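Fructose 1-phosphate kinase (Staphylococcus aureus, PDB 2JG5) probably transfers a phosphate from ATP to fructose 1-phosphate, giving fructose 1,6-bisphosphate, as a member of the pfkB family of carbohydrate kinases. Local coordinates at residues Q115-I120 and A148-Q153; T277-A280 and L285-R288. All coordinates share one frame; numbering follows the deposited sequence.

Interaction 1: Q115-I120 and A148-Q153; sequences QLLQQI and AQITAQ
Ile150 points from one helix toward the other and, by its two branches, meets two residues one turn apart, Leu117 and Ile120. Its CD1 lies 3.7 Å from Leu117 CB and also touches CD2 of that leucine, while its CG2 packs 3.7 Å from Ile120 CG2; in both pairs the side chains cross at about a right angle. A beta-branched residue suits this place because its methyl stands beside the longer ethyl arm. With Ile150 CG1 anti to the carbonyl carbon (chi1 -67°) and CG2 anti to the backbone N, the two arms part towards different partners. Ile120 CG2 has a second neighbour in Thr151 CG2, at 3.7 Å, and these two side chains run side by side in the same direction.

Helices 110-120 and 143-154 flank the same face of the parallel sheet at the centre of this ribokinase-like fold, as successive helices of its alpha/beta layering. Their short segments run nearly parallel, inclined by 23° with the axes 9.7 Å apart. Beneath them, Ile120 rests on Leu56 of strand 54-56 and Thr151 on Leu158 of strand 157-161.

Methyl groups also press on main-chain oxygens: Ile150 CD1 is 3.5 Å from Leu117 O, and Ile150 CG2 is equally close to Ile120 O.

The polar contribution stays within one helix. Thr151 OG1 donates to Ala148 O over 2.8 Å, from above the carbonyl plane and on the same face as Ala152 N. This satisfies the buried hydroxyl and turns the threonine methyl towards Ile120.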
ATOM      1  N   GLN A 115      27.159   0.876   0.819  1.00 29.60           N
ATOM      2  CA  GLN A 115      26.932   0.494  -0.581  1.00 29.60           C
ATOM      3  C   GLN A 115      26.587   1.685  -1.492  1.00 29.27           C
ATOM      4  O   GLN A 115      27.049   1.745  -2.630  1.00 28.84           O
ATOM      5  CB  GLN A 115      25.800  -0.529  -0.687  1.00 29.71           C
ATOM      6  CG  GLN A 115      26.122  -1.926  -0.226  1.00 29.99           C
ATOM      7  CD  GLN A 115      24.939  -2.869  -0.371  1.00 30.31           C
ATOM      8  OE1 GLN A 115      24.343  -2.979  -1.451  1.00 33.29           O
ATOM      9  NE2 GLN A 115      24.591  -3.555   0.710  1.00 30.55           N
ATOM     10  N   LEU A 116      25.764   2.608  -0.989  1.00 28.82           N
ATOM     11  CA  LEU A 116      25.402   3.816  -1.733  1.00 28.81           C
ATOM     12  C   LEU A 116      26.613   4.697  -1.984  1.00 28.80           C
ATOM     13  O   LEU A 116      26.825   5.149  -3.107  1.00 29.30           O
ATOM     14  CB  LEU A 116      24.318   4.624  -1.002  1.00 28.88           C
ATOM     15  CG  LEU A 116      24.028   6.027  -1.546  1.00 28.73           C
ATOM     16  CD1 LEU A 116      23.596   5.943  -3.014  1.00 29.42           C
ATOM     17  CD2 LEU A 116      22.968   6.753  -0.714  1.00 28.65           C
ATOM     18  N   LEU A 117      27.388   4.945  -0.932  1.00 28.50           N
ATOM     19  CA  LEU A 117      28.643   5.685  -1.029  1.00 28.49           C
ATOM     20  C   LEU A 117      29.633   5.050  -2.005  1.00 28.53           C
ATOM     21  O   LEU A 117      30.389   5.763  -2.673  1.00 28.63           O
ATOM     22  CB  LEU A 117      29.309   5.790   0.342  1.00 28.06           C
ATOM     23  CG  LEU A 117      28.599   6.513   1.484  1.00 28.62           C
ATOM     24  CD1 LEU A 117      29.523   6.558   2.703  1.00 27.26           C
ATOM     25  CD2 LEU A 117      28.142   7.925   1.061  1.00 28.30           C
ATOM     26  N   GLN A 118      29.644   3.719  -2.067  1.00 28.41           N
ATOM     27  CA  GLN A 118      30.535   3.011  -2.986  1.00 28.71           C
ATOM     28  C   GLN A 118      30.172   3.328  -4.433  1.00 28.40           C
ATOM     29  O   GLN A 118      31.051   3.368  -5.296  1.00 28.30           O
ATOM     30  CB  GLN A 118      30.531   1.492  -2.737  1.00 28.90           C
ATOM     31  CG  GLN A 118      31.451   0.670  -3.675  1.00 30.46           C
ATOM     32  CD  GLN A 118      32.938   0.863  -3.397  1.00 32.68           C
ATOM     33  OE1 GLN A 118      33.332   1.222  -2.288  1.00 34.38           O
ATOM     34  NE2 GLN A 118      33.769   0.614  -4.406  1.00 33.00           N
ATOM     35  N   GLN A 119      28.886   3.567  -4.685  1.00 28.18           N
ATOM     36  CA  GLN A 119      28.419   3.969  -6.007  1.00 28.32           C
ATOM     37  C   GLN A 119      28.855   5.383  -6.345  1.00 28.38           C
ATOM     38  O   GLN A 119      29.194   5.671  -7.493  1.00 28.50           O
ATOM     39  CB  GLN A 119      26.902   3.879  -6.103  1.00 28.42           C
ATOM     40  CG  GLN A 119      26.368   2.475  -6.037  1.00 28.36           C
ATOM     41  CD  GLN A 119      24.875   2.436  -6.189  1.00 29.37           C
ATOM     42  OE1 GLN A 119      24.167   3.324  -5.709  1.00 28.66           O
ATOM     43  NE2 GLN A 119      24.377   1.401  -6.865  1.00 28.25           N
ATOM     44  N   ILE A 120      28.827   6.270  -5.352  1.00 28.59           N
ATOM     45  CA  ILE A 120      29.249   7.652  -5.558  1.00 28.56           C
ATOM     46  C   ILE A 120      30.759   7.699  -5.780  1.00 28.88           C
ATOM     47  O   ILE A 120      31.253   8.555  -6.515  1.00 28.04           O
ATOM     48  CB  ILE A 120      28.850   8.570  -4.380  1.00 28.52           C
ATOM     49  CG1 ILE A 120      27.379   8.351  -3.975  1.00 29.35           C
ATOM     50  CG2 ILE A 120      29.165  10.049  -4.696  1.00 27.53           C
ATOM     51  CD1 ILE A 120      26.321   8.651  -5.051  1.00 28.66           C
ATOM     52  N   ALA A 148      28.809  14.410  -0.453  1.00 28.93           N
ATOM     53  CA  ALA A 148      29.479  15.606  -0.983  1.00 29.46           C
ATOM     54  C   ALA A 148      30.999  15.485  -0.981  1.00 29.57           C
ATOM     55  O   ALA A 148      31.691  15.980  -1.878  1.00 29.70           O
ATOM     56  CB  ALA A 148      29.049  16.830  -0.206  1.00 29.36           C
ATOM     57  N   GLN A 149      31.505  14.799   0.030  1.00 29.91           N
ATOM     58  CA  GLN A 149      32.928  14.622   0.221  1.00 30.16           C
ATOM     59  C   GLN A 149      33.582  13.685  -0.793  1.00 29.98           C
ATOM     60  O   GLN A 149      34.766  13.833  -1.118  1.00 30.45           O
ATOM     61  CB  GLN A 149      33.136  14.071   1.604  1.00 30.24           C
ATOM     62  CG  GLN A 149      34.489  14.274   2.123  1.00 32.05           C
ATOM     63  CD  GLN A 149      34.625  13.596   3.425  1.00 34.96           C
ATOM     64  OE1 GLN A 149      33.962  12.577   3.669  1.00 35.73           O
ATOM     65  NE2 GLN A 149      35.480  14.144   4.297  1.00 36.40           N
ATOM     66  N   ILE A 150      32.813  12.704  -1.246  1.00 29.80           N
ATOM     67  CA  ILE A 150      33.247  11.767  -2.266  1.00 29.57           C
ATOM     68  C   ILE A 150      33.283  12.436  -3.646  1.00 29.91           C
ATOM     69  O   ILE A 150      34.231  12.237  -4.416  1.00 30.40           O
ATOM     70  CB  ILE A 150      32.332  10.517  -2.307  1.00 29.63           C
ATOM     71  CG1 ILE A 150      32.490   9.696  -1.017  1.00 29.45           C
ATOM     72  CG2 ILE A 150      32.646   9.659  -3.535  1.00 29.28           C
ATOM     73  CD1 ILE A 150      31.498   8.541  -0.892  1.00 28.77           C
ATOM     74  N   THR A 151      32.257  13.233  -3.942  1.00 29.91           N
ATOM     75  CA  THR A 151      32.150  13.914  -5.227  1.00 29.90           C
ATOM     76  C   THR A 151      33.246  14.947  -5.368  1.00 30.06           C
ATOM     77  O   THR A 151      33.721  15.189  -6.474  1.00 29.91           O
ATOM     78  CB  THR A 151      30.792  14.621  -5.428  1.00 29.67           C
ATOM     79  OG1 THR A 151      30.647  15.667  -4.459  1.00 29.15           O
ATOM     80  CG2 THR A 151      29.653  13.637  -5.328  1.00 28.69           C
ATOM     81  N   ALA A 152      33.632  15.544  -4.241  1.00 30.37           N
ATOM     82  CA  ALA A 152      34.761  16.456  -4.196  1.00 30.84           C
ATOM     83  C   ALA A 152      36.054  15.763  -4.626  1.00 30.99           C
ATOM     84  O   ALA A 152      36.923  16.397  -5.212  1.00 31.14           O
ATOM     85  CB  ALA A 152      34.911  17.047  -2.802  1.00 31.07           C
ATOM     86  N   GLN A 153      36.170  14.469  -4.327  1.00 31.31           N
ATOM     87  CA  GLN A 153      37.324  13.663  -4.728  1.00 31.54           C
ATOM     88  C   GLN A 153      37.177  13.117  -6.137  1.00 31.65           C
ATOM     89  O   GLN A 153      38.163  13.030  -6.864  1.00 31.76           O
ATOM     90  CB  GLN A 153      37.521  12.471  -3.798  1.00 31.64           C
ATOM     91  CG  GLN A 153      38.209  12.743  -2.489  1.00 32.37           C
ATOM     92  CD  GLN A 153      38.429  11.460  -1.709  1.00 34.28           C
ATOM     93  OE1 GLN A 153      37.535  10.607  -1.630  1.00 36.24           O
ATOM     94  NE2 GLN A 153      39.623  11.306  -1.137  1.00 34.17           N
TER

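Interaction 2: T277-A280 and L285-R288; sequences TATA and LATR
Leu285 and Ala286 lie against the last turn of helix 265-280, in the short connection that leads into helix 288-295; the contact folds this connection back onto the end of the first helix, within the ribokinase-like fold. Although the CB of Leu285 points away from helix 265-280, one branch of the side chain still meets it: CD2 comes 4.1 Å from Thr279 CG2, the two side chains lying alongside one another. The leucine also packs on Asn41, Arg44 and Val45 of helix 38-48 and on Ser250 of helix 247-260, and it is long enough to span from Thr279 to those helices.

Ala286 comes closest to the helix backbone, its CA only 4.4 Å from the CA of Thr279. Such an approach calls for small residues, and alanine faces alanine: Ala286 CB is 3.5 Å from Ala278 CB, closer than two methyl carbons normally sit, and equally near Thr279 N. The same two methyls pack on helix 288-295, Ala278 against Ala290 and Ile294, Ala286 against Ile291. The amide of Ala286 sends a weak, bent hydrogen bond to Thr279 OG1, 3.4 Å long with an N-H...O angle of 141°. That hydroxyl is more firmly engaged by Ser250 OG of helix 247-260 and by Cys275 O one turn back, so a threonine here serves both polar and apolar neighbours.

Thr287 then turns from the contact to take the N-cap position of helix 288-295, its OG1 weakly bonded to Ala290 N. Arg288 begins that helix and forms two salt bridges, from its NH1 to Asp50 OD2 and from its NE to Glu292 OE2.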
ATOM      1  N   THR A 277       7.252  26.045 -12.799  1.00 29.02           N
ATOM      2  CA  THR A 277       5.986  26.714 -13.045  1.00 29.20           C
ATOM      3  C   THR A 277       4.994  25.749 -13.672  1.00 29.61           C
ATOM      4  O   THR A 277       3.885  25.586 -13.164  1.00 29.34           O
ATOM      5  CB  THR A 277       6.164  27.945 -13.938  1.00 29.31           C
ATOM      6  OG1 THR A 277       7.149  28.803 -13.352  1.00 29.17           O
ATOM      7  CG2 THR A 277       4.840  28.716 -14.080  1.00 28.90           C
ATOM      8  N   ALA A 278       5.407  25.106 -14.764  1.00 30.18           N
ATOM      9  CA  ALA A 278       4.557  24.164 -15.492  1.00 30.75           C
ATOM     10  C   ALA A 278       4.002  23.023 -14.611  1.00 30.96           C
ATOM     11  O   ALA A 278       2.825  22.664 -14.726  1.00 31.38           O
ATOM     12  CB  ALA A 278       5.299  23.619 -16.698  1.00 30.87           C
ATOM     13  N   THR A 279       4.843  22.487 -13.730  1.00 31.16           N
ATOM     14  CA  THR A 279       4.444  21.515 -12.702  1.00 31.45           C
ATOM     15  C   THR A 279       3.380  22.092 -11.781  1.00 31.66           C
ATOM     16  O   THR A 279       2.318  21.484 -11.598  1.00 32.03           O
ATOM     17  CB  THR A 279       5.665  21.050 -11.859  1.00 31.47           C
ATOM     18  OG1 THR A 279       6.559  20.329 -12.699  1.00 30.44           O
ATOM     19  CG2 THR A 279       5.239  20.143 -10.710  1.00 31.83           C
ATOM     20  N   ALA A 280       3.667  23.270 -11.223  1.00 31.72           N
ATOM     21  CA  ALA A 280       2.719  24.004 -10.372  1.00 31.84           C
ATOM     22  C   ALA A 280       1.328  24.131 -11.001  1.00 32.14           C
ATOM     23  O   ALA A 280       0.317  24.037 -10.300  1.00 31.91           O
ATOM     24  CB  ALA A 280       3.275  25.376 -10.013  1.00 31.84           C
ATOM     25  N   LEU A 285       3.556  16.072 -12.446  1.00 34.48           N
ATOM     26  CA  LEU A 285       4.720  16.699 -13.045  1.00 33.93           C
ATOM     27  C   LEU A 285       4.391  17.157 -14.461  1.00 33.82           C
ATOM     28  O   LEU A 285       3.522  16.591 -15.128  1.00 33.70           O
ATOM     29  CB  LEU A 285       5.898  15.731 -13.048  1.00 33.41           C
ATOM     30  CG  LEU A 285       6.354  15.192 -11.688  1.00 32.79           C
ATOM     31  CD1 LEU A 285       7.590  14.344 -11.886  1.00 30.53           C
ATOM     32  CD2 LEU A 285       6.650  16.316 -10.715  1.00 31.42           C
ATOM     33  N   ALA A 286       5.102  18.178 -14.918  1.00 34.00           N
ATOM     34  CA  ALA A 286       4.762  18.847 -16.167  1.00 34.17           C
ATOM     35  C   ALA A 286       5.041  17.984 -17.390  1.00 34.14           C
ATOM     36  O   ALA A 286       5.959  17.167 -17.397  1.00 34.15           O
ATOM     37  CB  ALA A 286       5.512  20.159 -16.271  1.00 34.18           C
ATOM     38  N   THR A 287       4.231  18.175 -18.424  1.00 34.09           N
ATOM     39  CA  THR A 287       4.506  17.596 -19.728  1.00 33.75           C
ATOM     40  C   THR A 287       5.560  18.463 -20.419  1.00 33.63           C
ATOM     41  O   THR A 287       5.809  19.602 -20.002  1.00 33.33           O
ATOM     42  CB  THR A 287       3.223  17.507 -20.595  1.00 33.85           C
ATOM     43  OG1 THR A 287       2.702  18.823 -20.824  1.00 33.78           O
ATOM     44  CG2 THR A 287       2.160  16.641 -19.906  1.00 33.29           C
ATOM     45  N   ARG A 288       6.179  17.910 -21.461  1.00 33.50           N
ATOM     46  CA  ARG A 288       7.174  18.614 -22.267  1.00 33.39           C
ATOM     47  C   ARG A 288       6.607  19.876 -22.913  1.00 33.06           C
ATOM     48  O   ARG A 288       7.266  20.918 -22.920  1.00 32.86           O
ATOM     49  CB  ARG A 288       7.761  17.676 -23.338  1.00 33.53           C
ATOM     50  CG  ARG A 288       8.907  18.285 -24.165  1.00 34.16           C
ATOM     51  CD  ARG A 288      10.072  18.732 -23.271  1.00 34.97           C
ATOM     52  NE  ARG A 288      11.187  19.294 -24.026  1.00 35.37           N
ATOM     53  CZ  ARG A 288      12.097  18.576 -24.685  1.00 35.61           C
ATOM     54  NH1 ARG A 288      12.041  17.249 -24.704  1.00 34.52           N
ATOM     55  NH2 ARG A 288      13.071  19.198 -25.339  1.00 36.17           N
TER

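Interaction 1 is completed before interaction 2 begins along the chain, and the two lie on opposite sides of its centre, 31 Å apart between centres and about 20 Å between nearest atoms. Both are packing contacts of one pfkB-family chain, yet they share no helix. Interaction 1 packs helix 110-120 against helix 143-154 on the parallel sheet, where they rest on strands 54-56 and 157-161. Interaction 2 ties the end of helix 265-280 to the loop before helix 288-295, beside helices 38-48 and 247-260. The first brings together two helices of one layer, 28 residues apart at their closest ends; the second shapes a local connection, and the two do not touch.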